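Local coordinates for protein aromatic-amino-acid aminotransferase (Burkholderia pseudomallei, PDB 4F4E) that probably transfers amino groups between aromatic amino acids such as tyrosine and 2-oxoglutarate, using a covalently bound pyridoxal phosphate, and works as a homodimer, at residues V146-P151 / N155-F160; Y170-Y173 / G179-F182. All blocks are in the same frame, centred on the assembly; numbering follows the deposited sequence.

Contact 1 of 2, residues V146-P151 / N155-F160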
loop_
_atom_site.group_PDB
_atom_site.type_symbol
_atom_site.label_atom_id
_atom_site.label_comp_id
_atom_site.label_asym_id
_atom_site.label_seq_id
_atom_site.Cartn_x
_atom_site.Cartn_y
_atom_site.Cartn_z
ATOM N N VAL A 146 22.649 2.923 6.693
ATOM C CA VAL A 146 21.761 4.057 6.591
ATOM C C VAL A 146 21.984 4.972 7.762
ATOM O O VAL A 146 22.008 4.510 8.920
ATOM C CB VAL A 146 20.307 3.588 6.603
ATOM C CG1 VAL A 146 19.363 4.791 6.644
ATOM C CG2 VAL A 146 20.060 2.724 5.404
ATOM N N ALA A 147 22.124 6.267 7.491
ATOM C CA ALA A 147 22.352 7.279 8.514
ATOM C C ALA A 147 21.154 8.192 8.576
ATOM O O ALA A 147 20.750 8.727 7.560
ATOM C CB ALA A 147 23.601 8.090 8.204
ATOM N N ILE A 148 20.632 8.361 9.791
ATOM C CA ILE A 148 19.490 9.209 10.081
ATOM C C ILE A 148 19.854 10.319 11.052
ATOM O O ILE A 148 20.857 10.223 11.766
ATOM C CB ILE A 148 18.285 8.382 10.607
ATOM C CG1 ILE A 148 18.590 7.687 11.940
ATOM C CG2 ILE A 148 17.891 7.390 9.553
ATOM C CD1 ILE A 148 17.347 7.137 12.644
ATOM N N SER A 149 19.014 11.357 11.143
ATOM C CA SER A 149 19.313 12.427 12.097
ATOM C C SER A 149 19.134 11.965 13.528
ATOM O O SER A 149 18.250 11.143 13.823
ATOM C CB SER A 149 18.485 13.680 11.818
ATOM O OG SER A 149 17.073 13.472 11.917
ATOM N N ASP A 150 19.935 12.530 14.432
ATOM C CA ASP A 150 19.720 12.409 15.874
ATOM C C ASP A 150 18.917 13.599 16.411
ATOM O O ASP A 150 19.462 14.717 16.509
ATOM C CB ASP A 150 21.088 12.417 16.579
ATOM C CG ASP A 150 20.972 12.311 18.095
ATOM O OD1 ASP A 150 20.020 11.664 18.554
ATOM O OD2 ASP A 150 21.855 12.868 18.790
ATOM N N PRO A 151 17.637 13.413 16.766
ATOM C CA PRO A 151 16.716 12.319 16.600
ATOM C C PRO A 151 16.036 12.432 15.241
ATOM O O PRO A 151 16.241 13.406 14.518
ATOM C CB PRO A 151 15.687 12.582 17.691
ATOM C CG PRO A 151 15.576 14.038 17.736
ATOM C CD PRO A 151 16.989 14.534 17.478
ATOM N N ASN A 155 9.843 6.150 12.524
ATOM C CA ASN A 155 9.709 5.119 11.533
ATOM C C ASN A 155 10.878 5.132 10.558
ATOM O O ASN A 155 11.046 4.159 9.825
ATOM C CB ASN A 155 8.338 5.206 10.841
ATOM C CG ASN A 155 7.870 3.885 10.261
ATOM O OD1 ASN A 155 8.274 2.835 10.745
ATOM N ND2 ASN A 155 7.067 3.927 9.171
ATOM N N HIS A 156 11.756 6.143 10.560
ATOM C CA HIS A 156 12.971 6.021 9.772
ATOM C C HIS A 156 13.818 4.835 10.194
ATOM O O HIS A 156 14.098 3.928 9.396
ATOM C CB HIS A 156 13.836 7.287 9.817
ATOM C CG HIS A 156 13.361 8.426 8.930
ATOM N ND1 HIS A 156 13.612 9.724 9.233
ATOM C CD2 HIS A 156 12.720 8.438 7.698
ATOM C CE1 HIS A 156 13.098 10.505 8.277
ATOM N NE2 HIS A 156 12.566 9.717 7.340
ATOM N N ARG A 157 14.205 4.803 11.449
ATOM C CA ARG A 157 15.015 3.689 11.930
ATOM C C ARG A 157 14.278 2.364 11.732
ATOM O O ARG A 157 14.861 1.412 11.224
ATOM C CB ARG A 157 15.376 3.873 13.416
ATOM C CG ARG A 157 16.258 2.722 13.935
ATOM C CD ARG A 157 16.657 2.929 15.376
ATOM N NE ARG A 157 17.561 4.057 15.467
ATOM C CZ ARG A 157 18.878 3.995 15.274
ATOM N NH1 ARG A 157 19.468 2.872 14.951
ATOM N NH2 ARG A 157 19.600 5.103 15.384
ATOM N N ALA A 158 12.997 2.326 12.115
ATOM C CA ALA A 158 12.228 1.087 12.051
ATOM C C ALA A 158 12.133 0.580 10.609
ATOM O O ALA A 158 12.330 -0.593 10.342
ATOM C CB ALA A 158 10.837 1.305 12.635
ATOM N N LEU A 159 11.852 1.484 9.673
ATOM C CA LEU A 159 11.696 1.088 8.267
ATOM C C LEU A 159 12.972 0.545 7.620
ATOM O O LEU A 159 12.973 -0.494 6.973
ATOM C CB LEU A 159 11.090 2.255 7.456
ATOM C CG LEU A 159 10.795 1.987 5.989
ATOM C CD1 LEU A 159 9.557 2.828 5.515
ATOM C CD2 LEU A 159 12.011 2.267 5.101
ATOM N N PHE A 160 14.083 1.230 7.804
ATOM C CA PHE A 160 15.313 0.824 7.183
ATOM C C PHE A 160 15.888 -0.408 7.870
ATOM O O PHE A 160 16.435 -1.270 7.188
ATOM C CB PHE A 160 16.309 1.985 7.149
ATOM C CG PHE A 160 15.978 2.993 6.101
ATOM C CD1 PHE A 160 16.261 2.728 4.781
ATOM C CD2 PHE A 160 15.306 4.170 6.412
ATOM C CE1 PHE A 160 15.947 3.647 3.761
ATOM C CE2 PHE A 160 14.999 5.098 5.417
ATOM C CZ PHE A 160 15.328 4.847 4.095
#

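Contact 2 of 2, residues Y170-Y173 / G179-F182. With EDO (1,2-ethanediol), chain C.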
loop_
_atom_site.group_PDB
_atom_site.type_symbol
_atom_site.label_atom_id
_atom_site.label_comp_id
_atom_site.label_asym_id
_atom_site.label_seq_id
_atom_site.Cartn_x
_atom_site.Cartn_y
_atom_site.Cartn_z
ATOM N N TYR A 170 23.527 10.502 12.658
ATOM C CA TYR A 170 24.426 11.617 12.649
ATOM C C TYR A 170 23.967 12.659 13.675
ATOM O O TYR A 170 22.756 12.872 13.830
ATOM C CB TYR A 170 24.590 12.264 11.260
ATOM C CG TYR A 170 23.311 12.645 10.526
ATOM C CD1 TYR A 170 22.690 13.845 10.757
ATOM C CD2 TYR A 170 22.753 11.807 9.562
ATOM C CE1 TYR A 170 21.526 14.202 10.070
ATOM C CE2 TYR A 170 21.609 12.171 8.850
ATOM C CZ TYR A 170 20.982 13.353 9.129
ATOM O OH TYR A 170 19.802 13.721 8.461
ATOM N N PRO A 171 24.931 13.284 14.387
ATOM C CA PRO A 171 24.577 14.419 15.238
ATOM C C PRO A 171 23.725 15.417 14.466
ATOM O O PRO A 171 23.990 15.647 13.285
ATOM C CB PRO A 171 25.940 15.013 15.631
ATOM C CG PRO A 171 26.912 13.876 15.493
ATOM C CD PRO A 171 26.399 13.097 14.303
ATOM N N TYR A 172 22.724 16.008 15.125
ATOM C CA TYR A 172 21.826 16.946 14.464
ATOM C C TYR A 172 21.219 17.928 15.449
ATOM O O TYR A 172 21.681 19.078 15.540
ATOM C CB TYR A 172 20.742 16.210 13.625
ATOM C CG TYR A 172 19.960 17.162 12.770
ATOM C CD1 TYR A 172 20.527 17.712 11.658
ATOM C CD2 TYR A 172 18.708 17.637 13.163
ATOM C CE1 TYR A 172 19.858 18.655 10.886
ATOM C CE2 TYR A 172 18.011 18.519 12.393
ATOM C CZ TYR A 172 18.584 19.048 11.258
ATOM O OH TYR A 172 17.909 19.993 10.478
ATOM N N TYR A 173 20.248 17.484 16.247
ATOM C CA TYR A 173 19.622 18.360 17.235
ATOM C C TYR A 173 20.556 18.644 18.420
ATOM O O TYR A 173 21.119 17.711 18.996
ATOM C CB TYR A 173 18.358 17.713 17.773
ATOM C CG TYR A 173 17.726 18.569 18.836
ATOM C CD1 TYR A 173 17.109 19.772 18.517
ATOM C CD2 TYR A 173 17.774 18.200 20.162
ATOM C CE1 TYR A 173 16.532 20.582 19.525
ATOM C CE2 TYR A 173 17.235 19.010 21.149
ATOM C CZ TYR A 173 16.612 20.178 20.822
ATOM O OH TYR A 173 16.068 20.905 21.861
ATOM N N GLY A 179 19.180 24.390 18.508
ATOM C CA GLY A 179 19.476 24.458 17.077
ATOM C C GLY A 179 20.151 23.199 16.589
ATOM O O GLY A 179 19.963 22.134 17.146
ATOM N N VAL A 180 20.921 23.335 15.522
ATOM C CA VAL A 180 21.570 22.196 14.885
ATOM C C VAL A 180 23.055 22.193 15.283
ATOM O O VAL A 180 23.696 23.263 15.347
ATOM C CB VAL A 180 21.405 22.215 13.353
ATOM C CG1 VAL A 180 21.933 23.511 12.785
ATOM C CG2 VAL A 180 22.134 21.023 12.722
ATOM N N ASN A 181 23.571 21.009 15.621
ATOM C CA ASN A 181 25.005 20.811 15.825
ATOM C C ASN A 181 25.545 20.501 14.443
ATOM O O ASN A 181 25.793 19.354 14.143
ATOM C CB ASN A 181 25.282 19.672 16.800
ATOM C CG ASN A 181 26.741 19.310 16.890
ATOM O OD1 ASN A 181 27.592 19.985 16.320
ATOM N ND2 ASN A 181 27.034 18.239 17.575
ATOM N N PHE A 182 25.748 21.537 13.630
ATOM C CA PHE A 182 26.143 21.337 12.247
ATOM C C PHE A 182 27.548 20.789 12.131
ATOM O O PHE A 182 27.838 20.012 11.214
ATOM C CB PHE A 182 25.977 22.595 11.398
ATOM C CG PHE A 182 26.168 22.327 9.938
ATOM C CD1 PHE A 182 25.258 21.511 9.254
ATOM C CD2 PHE A 182 27.330 22.708 9.300
ATOM C CE1 PHE A 182 25.435 21.195 7.928
ATOM C CE2 PHE A 182 27.522 22.381 7.960
ATOM C CZ PHE A 182 26.579 21.625 7.275
HETATM C C1 EDO C . 18.530 16.727 8.637
HETATM O O1 EDO C . 17.881 15.630 8.042
HETATM C C2 EDO C . 18.420 18.023 7.819
HETATM O O2 EDO C . 17.101 18.490 7.786
#

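Contact 1 of 2, residues V146-P151 / N155-F160
Val146 meets the Phe160 ring with both of its methyls, at about a right angle. CG1 lies over one face in a CH-pi contact, 4.1 Å from the centroid and displaced toward the rim, while CG2 comes to 3.8 Å from Phe160 CD1. CG1 stands anti to the backbone N (chi1 174°), and this turns the two branches together against the ring. Leu159 CD2 sits over the centre of the opposite face, so the phenyl is held between two aliphatic groups.

About one helical turn before Phe160, His156 and Arg157 take the two branches of Ile148. Its CG2 reaches 4.1 Å from His156 CB, and CD1 rests 3.9 Å from Arg157 CB. The same methyl lies 4.1 Å from Arg157 NH2: the arginine chain leaves the helix extended and bends at chi3 (-68°), which carries the guanidinium across the isoleucine tip. The contact across the segments is aliphatic and aromatic packing, and the polar ends turn to other partners: Arg157 NH1 bonds to Val167 O, and the buried His156 ring is fixed at both nitrogens, ND1 by Ser152 OG and NE2 by Asp234 OD2. Ser149 OG gives a 2.7 Å bond to Pro151 O, approaching from above the carbonyl plane, next to the cis peptide preceding the proline.

Strand 146-150 and helix 154-162 open a beta-alpha-beta unit, their short axes 9.3 Å apart and nearly antiparallel at 166°. The strand runs between strands 197-201 and 167-174 in the large mixed sheet, and helix 125-140 packs beside His156 and Phe160.

Contact 2 of 2, residues Y170-Y173 / G179-F182
Tyr172 and Asn181 are joined by the backbone bond of a beta hairpin, in which the short, weakly bonded strand 179-180 folds back on the end of strand 167-174 at the margin of the large sheet. Asn181 N donates to Tyr172 O at 2.7 Å, with an N-H...O angle of 164° and the donor in the carbonyl plane. Val180 CA adds a CA-H...O contact to that oxygen at 3.2 Å, so two successive residues of the returning chain converge on one carbonyl. Tyr173 and Val180 form an antiparallel non-hydrogen-bonded pair whose side chains diverge.

The apolar contact runs through Val180 CG2, which lies over one face of the Tyr172 ring, 4.1 Å from the centroid. CG2 is the branch anti to the backbone N, the other methyl being staggered between N and the carbonyl carbon (chi1 56°). Helix 182-189 packs on Tyr170 and Tyr172 through Met185. Pro171 CB touches Asn181 at ND2, 3.9 Å away, while that amide's OD1 caps Gly184 N at the start of helix 182-189.

Polar groups at the ring ends look elsewhere. Tyr172 OH donates to Val210 O, and Tyr170 OH to Val199 O, leaving the latter hydroxyl to accept from the ethanediol.

That molecule, probably carried over from the crystallisation liquor, lies over the face of the Tyr172 ring opposite Val180 CG2, with C1 above it. The diol's other bond is to His201 O, and its O1 approaches Tyr170 at the ring edge, in the plane, 2.7 Å from OH.

How the contacts relate
From the N terminus, strand 146-150 leads through a three-residue link into helix 154-162, and contact 1 closes that short loop. The chain then returns to the sheet as strand 167-174, completing the beta-alpha-beta unit, and turns back as strand 179-180, where contact 2 closes the hairpin. The two are in series, neither nesting nor crossing, with centres about 15 Å apart. They meet because strands 146-150 and 167-174 are neighbours in the sheet: Tyr170 N lies 2.8 Å from Ile148 O and Tyr173 N 2.9 Å from Asp150 O, both probable hydrogen bonds. Together they tie the covering helix, through two adjacent strands, to the sheet's hairpin margin.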